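Local coordinates for putative phosphomethylpyrimidine kinase (Bacteroides thetaiotaomicron, PDB 3MBH), which probably phosphorylates pyridoxal at the expense of ATP, as a pyridoxal kinase of the phosphomethylpyrimidine kinase family, at the interface of chains A and B. Coordinates in Å, arbitrary orientation; residue numbers count along the deposited sequence, not the author numbering. Chains: chain A/B, Putative phosphomethylpyrimidine kinase.

The interface of chains A and B. Residues chain A 9, 37, 76; chain B 19, 21, 268.
A:Gln37 lays its flat amide over one face of the B:Arg21 guanidinium, the two planes 23° apart and A:Gln37 CD 3.6 Å from B:Arg21 CZ. The side chains arrive from opposite directions. A:Gln37 holds CG anti to its backbone N (chi1 178°) and stays extended beyond it, which carries the amide out to its partner. The amide oxygen OE1 of A:Gln37 sits above the guanidinium near its rim, 3.1 Å from B:Arg21 NH2, but the pair is not a hydrogen bond, because the N-H is not aimed at the oxygen over its face. Water supplies the hydrogen bonding instead: one molecule links A:Gln37 OE1 to B:Arg21 NH2, while A:Gln37 NE2 points almost straight at a second (173° at H), which also meets the backbone O of B:Glu268. Glutamine suits this place because it stacks through a planar group while offering both an acceptor and a donor.

B:Arg21 is steadied from its own chain. B:Arg21 NH1 gives a hydrogen bond to B:Glu268 O, 3.0 Å away. Arginine suits the site by combining a flat face for the amide with in-plane N-H groups for this carbonyl. Replacing it with an alanine would probably leave the amide of A:Gln37 without its stacking partner and freer to turn, and the B:Glu268 carbonyl without this donor.

Alongside, the selenium SE of B:Met19 rests 4.2 Å from both A:Lys9 CD and A:Val76 CG2. Methionine's flexible, unbranched chain, here with selenium replacing sulfur, suits this loose apolar contact. A:Lys9 crosses it at about a right angle, then bends at chi3 and chi4 to bring its ammonium NZ 3.5 Å from B:Glu268 OE1, a long salt bridge. Lysine thus pairs an aliphatic stem for the selenium with a charged end for the glutamate.

The patch unites the starts of strands 9-13 and 37-40 and a loop of chain A with the short strand at B:Met19, the following loop and 3-10 helix 266-268 of chain B. It is part of a two-fold symmetric interface; dimers are common among pyridoxal kinases, so this pair may be the biological one, though the structure alone does not show it.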
loop_
_atom_site.group_PDB
_atom_site.type_symbol
_atom_site.label_atom_id
_atom_site.label_comp_id
_atom_site.label_asym_id
_atom_site.label_seq_id
_atom_site.Cartn_x
_atom_site.Cartn_y
_atom_site.Cartn_z
ATOM N N LYS A 9 13.112 17.416 12.393
ATOM C CA LYS A 9 12.882 18.711 11.774
ATOM C C LYS A 9 14.069 19.134 10.888
ATOM O O LYS A 9 15.257 19.019 11.269
ATOM C CB LYS A 9 12.657 19.812 12.824
ATOM C CG LYS A 9 11.585 19.580 13.878
ATOM C CD LYS A 9 11.401 20.873 14.720
ATOM C CE LYS A 9 11.409 20.629 16.179
ATOM N NZ LYS A 9 10.167 19.965 16.725
ATOM N N GLN A 37 9.413 16.994 9.300
ATOM C CA GLN A 37 8.827 18.329 9.297
ATOM C C GLN A 37 9.840 19.325 8.682
ATOM O O GLN A 37 10.993 19.336 9.086
ATOM C CB GLN A 37 8.466 18.789 10.720
ATOM C CG GLN A 37 7.901 20.199 10.704
ATOM C CD GLN A 37 7.490 20.693 12.095
ATOM O OE1 GLN A 37 7.799 20.077 13.079
ATOM N NE2 GLN A 37 6.743 21.786 12.142
ATOM N N VAL A 76 14.257 26.144 19.301
ATOM C CA VAL A 76 14.017 25.109 18.301
ATOM C C VAL A 76 15.331 24.434 17.948
ATOM O O VAL A 76 16.370 25.075 17.843
ATOM C CB VAL A 76 13.239 25.620 17.047
ATOM C CG1 VAL A 76 13.922 26.747 16.441
ATOM C CG2 VAL A 76 13.112 24.509 15.992
HETATM N N MSE B 19 7.787 27.886 11.951
HETATM C CA MSE B 19 7.507 26.910 12.964
HETATM C C MSE B 19 6.022 26.927 13.295
HETATM O O MSE B 19 5.319 27.948 13.128
HETATM C CB MSE B 19 8.385 27.115 14.195
HETATM C CG MSE B 19 9.659 26.257 14.161
HETATM SE SE MSE B 19 9.171 24.375 14.603
HETATM C CE MSE B 19 8.573 24.580 16.508
ATOM N N ARG B 21 2.471 24.279 12.754
ATOM C CA ARG B 21 1.936 23.684 11.563
ATOM C C ARG B 21 0.661 24.392 11.214
ATOM O O ARG B 21 -0.410 23.965 11.622
ATOM C CB ARG B 21 1.757 22.183 11.796
ATOM C CG ARG B 21 3.069 21.449 12.023
ATOM C CD ARG B 21 2.774 19.980 12.147
ATOM N NE ARG B 21 3.895 19.069 12.088
ATOM C CZ ARG B 21 4.654 18.727 13.115
ATOM N NH1 ARG B 21 4.524 19.270 14.343
ATOM N NH2 ARG B 21 5.600 17.857 12.918
ATOM N N GLU B 268 3.028 23.214 18.653
ATOM C CA GLU B 268 3.613 22.655 17.435
ATOM C C GLU B 268 2.613 22.019 16.431
ATOM O O GLU B 268 2.985 21.670 15.283
ATOM C CB GLU B 268 4.718 21.658 17.817
ATOM C CG GLU B 268 5.865 22.344 18.532
ATOM C CD GLU B 268 7.005 21.416 18.895
ATOM O OE1 GLU B 268 7.067 20.274 18.373
ATOM O OE2 GLU B 268 7.850 21.851 19.684
HETATM O O HOH W 1 5.571 22.812 14.608
HETATM O O HOH W 2 7.928 17.846 14.276
#